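Local coordinates for D-ribose pyranase (Bacillus subtilis, PDB 1OGD), which probably catalyses the interconversion of the beta-pyran and beta-furan forms of D-ribose, working as a homodecamer built from two pentamers, at residues A[32-35]-A[36-39]; A[42-45]-A[46-50]. All blocks are in the same frame, centred on the assembly; numbering follows the deposited sequence.

Followed from the N terminus, the chain leaves strand 23-27 and enters contact 1 (32-35 with 36-39), whose first residue, P32, still belongs to the ribose pocket. There a type II turn from P34 to V37 closes the loop that leads into strand 38-41. Beyond that strand the chain turns back again in contact 2 (42-45 with 46-50), where a second type II turn, from K45 to L48, delivers it to helix 51-61. The two contacts lie in series, neither nested nor crossed, with centres about 19 Å apart. Between them they bracket strand 38-41, which pairs with strand 110-113, and each touches at least one other subunit of the decamer.

Contact 1: residues A[32-35]-A[36-39]; sequences PVPD and GVLK
P34 and V37 are joined across a type II beta turn with D35 and G36 at its corner. At a phi of 87°, a side chain on G36 would collide with D35 O, so the turn suits a residue without one. V37 closes the turn through a weak hydrogen bond from its N to P34 O, 3.3 Å long. A water donates to the same P34 O and, weakly, to V37 O, adding a second link across the loop. The two methyls of V37 are set by a first torsion of 177°, which places CG2 beside the backbone N and 4.0 Å from P34 CB. On the V33 side, CG1 of V33 packs 4.1 Å from V37 CB and also lies 3.6 Å from V37 O. K39 then runs fully stretched past the other methyl of V33, its CD 4.0 Å from V33 CG2, and carries NZ on to a salt bridge with D17 of the second subunit. At the start of the loop, P32 touches the bound ribose and packs on H20, the inferred proton donor, of that same subunit. Within the chain, V33 and V37 both rest on V111 of strand 110-113 and K39 lies on R113; the backbone of L38 bonds to V111, joining strand 38-41 to its parallel neighbour, while P34 packs on T105 and K106 after helix 98-104.

Contact 2: residues A[42-45]-A[46-50]; sequences LSLK and PGLPA
L42 and P49 meet where the chain doubles back on itself: a type II beta turn from K45 to L48, flanked by a classic beta bulge, makes a tight reversal just ahead of helix 51-61. L42 lays its CB 4.1 Å from P49 CG, while its carbonyl L42 O sits 3.2 Å from P49 CD. The S43 backbone meets the same edge of the ring, its CA 3.6 Å from P49 CD. S43 OG hydrogen-bonds to D41, and S43 O accepts a bond from N8 of the third subunit. The peptide before P49 is cis, and CG and CD of the ring lie against L42 and S43; an alanine here, lacking CG and CD, is likely to leave a gap beside L42 O and S43 CA and make the cis peptide harder to hold. At L44 the bulge begins: L44 N donates to L48 O at 2.8 Å, in the carbonyl plane, and K45 N adds a longer, weak bond to that oxygen, so one acceptor is gripped by two successive N-H groups. The leucine ends of L44 and L48 run side by side, pointing the same way, CD2 to CD2 at 4.1 Å, and pack on L42 and L48, respectively, of the third subunit. K45 completes the pair with L48 through its own carbonyl, for L48 N donates to K45 O at 2.9 Å, approaching 32° off the carbonyl plane. With chi1 at 62°, CG of K45 lies between N and the carbonyl carbon, where it meets L48 CB at 3.7 Å; the next carbon, K45 CD, continues to 3.9 Å from L48 CD2.

Contact 1: residues A[32-35]-A[36-39]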
loop_
_atom_site.group_PDB
_atom_site.type_symbol
_atom_site.label_atom_id
_atom_site.label_comp_id
_atom_site.label_asym_id
_atom_site.label_seq_id
_atom_site.Cartn_x
_atom_site.Cartn_y
_atom_site.Cartn_z
ATOM N N PRO A 32 9.147 20.515 15.911
ATOM C CA PRO A 32 9.397 19.382 15.013
ATOM C C PRO A 32 8.372 18.288 15.334
ATOM O O PRO A 32 7.965 18.133 16.488
ATOM C CB PRO A 32 10.819 18.970 15.376
ATOM C CG PRO A 32 10.864 19.251 16.864
ATOM C CD PRO A 32 10.200 20.619 16.940
ATOM N N VAL A 33 7.950 17.546 14.316
ATOM C CA VAL A 33 6.977 16.469 14.499
ATOM C C VAL A 33 7.689 15.116 14.427
ATOM O O VAL A 33 8.330 14.795 13.424
ATOM C CB VAL A 33 5.882 16.520 13.403
ATOM C CG1 VAL A 33 4.900 15.361 13.583
ATOM C CG2 VAL A 33 5.148 17.849 13.466
ATOM N N PRO A 34 7.586 14.304 15.489
ATOM C CA PRO A 34 8.242 12.992 15.493
ATOM C C PRO A 34 7.802 12.141 14.299
ATOM O O PRO A 34 6.698 12.318 13.775
ATOM C CB PRO A 34 7.794 12.383 16.820
ATOM C CG PRO A 34 7.542 13.595 17.691
ATOM C CD PRO A 34 6.846 14.532 16.743
ATOM N N ASP A 35 8.665 11.226 13.863
ATOM C CA ASP A 35 8.324 10.356 12.741
ATOM C C ASP A 35 7.156 9.472 13.162
ATOM O O ASP A 35 7.076 9.054 14.317
ATOM C CB ASP A 35 9.511 9.466 12.357
ATOM C CG ASP A 35 10.667 10.253 11.789
ATOM O OD1 ASP A 35 10.475 10.930 10.754
ATOM O OD2 ASP A 35 11.768 10.195 12.379
ATOM N N GLY A 36 6.248 9.199 12.231
ATOM C CA GLY A 36 5.111 8.352 12.551
ATOM C C GLY A 36 3.898 9.052 13.145
ATOM O O GLY A 36 2.816 8.469 13.202
ATOM N N VAL A 37 4.057 10.292 13.595
ATOM C CA VAL A 37 2.931 11.019 14.170
ATOM C C VAL A 37 2.240 11.844 13.095
ATOM O O VAL A 37 2.891 12.577 12.352
ATOM C CB VAL A 37 3.385 11.951 15.325
ATOM C CG1 VAL A 37 2.196 12.746 15.857
ATOM C CG2 VAL A 37 3.996 11.121 16.442
ATOM N N LEU A 38 0.919 11.710 13.010
ATOM C CA LEU A 38 0.138 12.438 12.023
ATOM C C LEU A 38 0.247 13.946 12.213
ATOM O O LEU A 38 0.113 14.462 13.326
ATOM C CB LEU A 38 -1.333 12.030 12.106
ATOM C CG LEU A 38 -2.285 12.785 11.175
ATOM C CD1 LEU A 38 -1.959 12.462 9.713
ATOM C CD2 LEU A 38 -3.728 12.396 11.503
ATOM N N LYS A 39 0.467 14.648 11.111
ATOM C CA LYS A 39 0.595 16.093 11.136
ATOM C C LYS A 39 -0.529 16.763 10.354
ATOM O O LYS A 39 -0.730 16.497 9.172
ATOM C CB LYS A 39 1.950 16.487 10.546
ATOM C CG LYS A 39 2.233 17.975 10.491
ATOM C CD LYS A 39 3.576 18.171 9.821
ATOM C CE LYS A 39 3.984 19.613 9.737
ATOM N NZ LYS A 39 5.312 19.686 9.082
HETATM O O HOH W 1 5.736 12.721 10.659
#

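Contact 2: residues A[42-45]-A[46-50]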
loop_
_atom_site.group_PDB
_atom_site.type_symbol
_atom_site.label_atom_id
_atom_site.label_comp_id
_atom_site.label_asym_id
_atom_site.label_seq_id
_atom_site.Cartn_x
_atom_site.Cartn_y
_atom_site.Cartn_z
ATOM N N LEU A 42 -2.664 23.599 9.787
ATOM C CA LEU A 42 -3.732 24.569 9.564
ATOM C C LEU A 42 -3.199 25.951 9.230
ATOM O O LEU A 42 -3.972 26.847 8.887
ATOM C CB LEU A 42 -4.621 24.679 10.812
ATOM C CG LEU A 42 -5.315 23.411 11.325
ATOM C CD1 LEU A 42 -6.000 23.705 12.656
ATOM C CD2 LEU A 42 -6.322 22.921 10.290
ATOM N N SER A 43 -1.884 26.125 9.327
ATOM C CA SER A 43 -1.274 27.421 9.064
ATOM C C SER A 43 -1.562 27.966 7.674
ATOM O O SER A 43 -1.669 27.219 6.697
ATOM C CB SER A 43 0.245 27.355 9.281
ATOM O OG SER A 43 0.878 26.579 8.279
ATOM N N LEU A 44 -1.687 29.286 7.592
ATOM C CA LEU A 44 -1.944 29.953 6.326
ATOM C C LEU A 44 -0.843 30.987 6.110
ATOM O O LEU A 44 -0.316 31.139 5.007
ATOM C CB LEU A 44 -3.321 30.631 6.357
ATOM C CG LEU A 44 -3.871 31.209 5.050
ATOM C CD1 LEU A 44 -3.854 30.147 3.962
ATOM C CD2 LEU A 44 -5.291 31.713 5.275
ATOM N N LYS A 45 -0.497 31.685 7.185
ATOM C CA LYS A 45 0.537 32.712 7.157
ATOM C C LYS A 45 0.946 32.953 8.604
ATOM O O LYS A 45 0.258 32.526 9.527
ATOM C CB LYS A 45 -0.020 34.004 6.551
ATOM C CG LYS A 45 -1.164 34.602 7.363
ATOM C CD LYS A 45 -1.896 35.700 6.608
ATOM C CE LYS A 45 -1.028 36.924 6.382
ATOM N NZ LYS A 45 -1.795 37.986 5.658
ATOM N N PRO A 46 2.078 33.631 8.825
ATOM C CA PRO A 46 2.508 33.885 10.203
ATOM C C PRO A 46 1.398 34.536 11.030
ATOM O O PRO A 46 0.867 35.578 10.655
ATOM C CB PRO A 46 3.715 34.796 10.018
ATOM C CG PRO A 46 4.296 34.302 8.724
ATOM C CD PRO A 46 3.068 34.138 7.860
ATOM N N GLY A 47 1.044 33.903 12.142
ATOM C CA GLY A 47 0.001 34.433 12.999
ATOM C C GLY A 47 -1.414 33.983 12.672
ATOM O O GLY A 47 -2.355 34.360 13.368
ATOM N N LEU A 48 -1.579 33.179 11.626
ATOM C CA LEU A 48 -2.911 32.710 11.240
ATOM C C LEU A 48 -2.903 31.231 10.836
ATOM O O LEU A 48 -2.303 30.860 9.827
ATOM C CB LEU A 48 -3.434 33.570 10.083
ATOM C CG LEU A 48 -4.788 33.262 9.432
ATOM C CD1 LEU A 48 -5.883 33.183 10.485
ATOM C CD2 LEU A 48 -5.106 34.345 8.412
ATOM N N PRO A 49 -3.575 30.367 11.619
ATOM C CA PRO A 49 -4.325 30.687 12.839
ATOM C C PRO A 49 -3.396 30.873 14.021
ATOM O O PRO A 49 -2.262 30.391 14.014
ATOM C CB PRO A 49 -5.224 29.466 13.047
ATOM C CG PRO A 49 -5.038 28.614 11.805
ATOM C CD PRO A 49 -3.661 28.930 11.332
ATOM N N ALA A 50 -3.893 31.554 15.046
ATOM C CA ALA A 50 -3.114 31.797 16.250
ATOM C C ALA A 50 -3.268 30.640 17.228
ATOM O O ALA A 50 -4.265 29.920 17.205
ATOM C CB ALA A 50 -3.564 33.104 16.906
#